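Local atomic coordinates of endoglucanase A (Clostridium longisporum, PDB entry 6Q1I), a protein that hydrolyses internal beta-1,4-glucosidic linkages in barley beta-glucan, lichenan and carboxymethylcellulose, also attacks xylan, and prefers the longer cellooligosaccharides. Residues 141-146 with 153-158. Sequence-based numbering, arbitrary orientation.
Sequences QISEAF and LIFETL
Phe155 reaches from strand 153-156 and ends between Ser143, on the last turn of helix 128-145, and Phe146, where the chain departs from helical geometry. It is a compact example of how the TIM barrel of a glycosyl hydrolase family 5 catalytic domain seals a helix onto its strands, here away from the proposed catalytic residues. The far rim of the Phe155 ring does the touching. Phe146 CB lies at the ring edge, in its plane, 4.0 Å from Phe155 CZ, and the backbone of Ser143 comes equally close, its CA 4.0 Å from Phe155 CE2. In the conformer described, Ser143 OG also approaches obliquely, 3.7 Å from Phe155 CE2. With CG anti to the carbonyl carbon (chi1 -67°), the Phe155 side chain extends across to the helix.

Leu153 completes this tight part. It sends its CD2 methyl to within 3.6 Å of Phe146 CB, and the same methyl meets the start of the phenyl ring obliquely, 3.8 Å from Phe146 CD1. The two side chains cross at about a right angle, and the Phe146 ring then leads away from the strand to pack on Leu112 of the preceding strand, 109-113. One phenylalanine thus touches both strands of the beta-alpha-beta unit.

Contact is looser earlier on the helix, where Ile142 CG2 stays 4.7 Å from Phe155 CE1 and Ile142 rests instead on Leu112 and Trp78. Glu144 points away from the strand and is exposed to solvent. Ile192 of helix 175-194 touches both Ser143 and Phe155, bringing the next helix against the same patch.

No hydrogen bond spans the two segments. Their polar groups find partners elsewhere: the Ser143 hydroxyl, in this conformer, bonds Trp139 O, and Leu153 O bonds Arg202 NH1. Cohesion across the interface therefore rests on dispersion and side-chain burial.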
loop_
_atom_site.group_PDB
_atom_site.type_symbol
_atom_site.label_atom_id
_atom_site.label_comp_id
_atom_site.label_asym_id
_atom_site.label_seq_id
_atom_site.Cartn_x
_atom_site.Cartn_y
_atom_site.Cartn_z
ATOM N N GLN A 141 10.841 11.777 11.751
ATOM C CA GLN A 141 10.233 13.021 11.288
ATOM C C GLN A 141 8.791 12.812 10.838
ATOM O O GLN A 141 7.923 13.635 11.143
ATOM C CB GLN A 141 11.082 13.615 10.167
ATOM C CG GLN A 141 12.428 14.134 10.650
ATOM C CD GLN A 141 13.317 14.541 9.509
ATOM O OE1 GLN A 141 13.108 15.577 8.882
ATOM N NE2 GLN A 141 14.311 13.722 9.218
ATOM N N ILE A 142 8.506 11.725 10.113
ATOM C CA ILE A 142 7.122 11.462 9.722
ATOM C C ILE A 142 6.270 11.287 10.971
ATOM O O ILE A 142 5.178 11.850 11.092
ATOM C CB ILE A 142 7.022 10.223 8.811
ATOM C CG1 ILE A 142 7.822 10.373 7.514
ATOM C CG2 ILE A 142 5.554 9.927 8.479
ATOM C CD1 ILE A 142 7.994 9.052 6.759
ATOM N N SER A 143 6.763 10.483 11.920
ATOM C CA SER A 143 6.013 10.192 13.141
ATOM C C SER A 143 5.735 11.453 13.939
ATOM O O SER A 143 4.639 11.639 14.471
ATOM C CB SER A 143 6.826 9.235 14.019
ATOM O OG SER A 143 6.931 7.974 13.414
ATOM N N GLU A 144 6.746 12.317 14.072
ATOM C CA GLU A 144 6.569 13.569 14.803
ATOM C C GLU A 144 5.510 14.439 14.140
ATOM O O GLU A 144 4.663 15.031 14.820
ATOM C CB GLU A 144 7.906 14.320 14.912
ATOM C CG GLU A 144 8.874 13.730 15.953
ATOM C CD GLU A 144 10.276 14.343 15.937
ATOM O OE1 GLU A 144 10.625 15.071 14.980
ATOM O OE2 GLU A 144 11.043 14.084 16.893
ATOM N N ALA A 145 5.523 14.507 12.808
ATOM C CA ALA A 145 4.574 15.368 12.109
ATOM C C ALA A 145 3.138 14.904 12.322
ATOM O O ALA A 145 2.226 15.733 12.381
ATOM C CB ALA A 145 4.896 15.411 10.614
ATOM N N PHE A 146 2.918 13.592 12.462
ATOM C CA PHE A 146 1.579 13.011 12.555
ATOM C C PHE A 146 1.267 12.449 13.941
ATOM O O PHE A 146 0.273 11.739 14.108
ATOM C CB PHE A 146 1.371 11.960 11.454
ATOM C CG PHE A 146 1.336 12.561 10.079
ATOM C CD1 PHE A 146 0.169 13.105 9.581
ATOM C CD2 PHE A 146 2.486 12.631 9.303
ATOM C CE1 PHE A 146 0.144 13.699 8.312
ATOM C CE2 PHE A 146 2.472 13.221 8.039
ATOM C CZ PHE A 146 1.296 13.753 7.545
ATOM N N LEU A 153 -5.347 6.929 11.436
ATOM C CA LEU A 153 -4.090 7.005 10.701
ATOM C C LEU A 153 -3.194 5.830 11.088
ATOM O O LEU A 153 -2.842 5.660 12.266
ATOM C CB LEU A 153 -3.385 8.338 10.946
ATOM C CG LEU A 153 -2.067 8.510 10.191
ATOM C CD1 LEU A 153 -2.283 8.467 8.679
ATOM C CD2 LEU A 153 -1.394 9.807 10.599
ATOM N N ILE A 154 -2.796 5.063 10.075
ATOM C CA ILE A 154 -1.969 3.869 10.186
ATOM C C ILE A 154 -0.677 4.158 9.438
ATOM O O ILE A 154 -0.717 4.714 8.338
ATOM C CB ILE A 154 -2.708 2.697 9.502
ATOM C CG1 ILE A 154 -4.047 2.419 10.184
ATOM C CG2 ILE A 154 -1.853 1.440 9.474
ATOM C CD1 ILE A 154 -5.010 1.652 9.309
ATOM N N PHE A 155 0.466 3.804 10.020
ATOM C CA PHE A 155 1.744 3.936 9.332
ATOM C C PHE A 155 2.107 2.602 8.682
ATOM O O PHE A 155 1.784 1.540 9.214
ATOM C CB PHE A 155 2.869 4.326 10.296
ATOM C CG PHE A 155 2.750 5.704 10.901
ATOM C CD1 PHE A 155 2.039 6.722 10.293
ATOM C CD2 PHE A 155 3.408 5.988 12.089
ATOM C CE1 PHE A 155 1.967 7.985 10.874
ATOM C CE2 PHE A 155 3.351 7.242 12.655
ATOM C CZ PHE A 155 2.626 8.242 12.056
ATOM N N GLU A 156 2.801 2.661 7.542
ATOM C CA GLU A 156 3.323 1.480 6.852
ATOM C C GLU A 156 4.804 1.721 6.581
ATOM O O GLU A 156 5.157 2.662 5.865
ATOM C CB GLU A 156 2.531 1.234 5.557
ATOM C CG GLU A 156 3.111 0.160 4.658
ATOM C CD GLU A 156 2.460 0.118 3.285
ATOM O OE1 GLU A 156 1.217 0.115 3.218
ATOM O OE2 GLU A 156 3.201 0.122 2.274
ATOM N N THR A 157 5.674 0.888 7.167
ATOM C CA THR A 157 7.099 1.219 7.242
ATOM C C THR A 157 7.743 1.357 5.864
ATOM O O THR A 157 8.507 2.300 5.611
ATOM C CB THR A 157 7.837 0.136 8.035
ATOM O OG1 THR A 157 7.550 -1.144 7.456
ATOM C CG2 THR A 157 7.436 0.153 9.523
ATOM N N LEU A 158 7.495 0.381 4.993
ATOM C CA LEU A 158 8.122 0.244 3.688
ATOM C C LEU A 158 7.080 -0.341 2.745
ATOM O O LEU A 158 6.087 -0.928 3.186
ATOM C CB LEU A 158 9.327 -0.710 3.747
ATOM C CG LEU A 158 10.522 -0.261 4.588
ATOM C CD1 LEU A 158 11.490 -1.417 4.771
ATOM C CD2 LEU A 158 11.215 0.924 3.953
#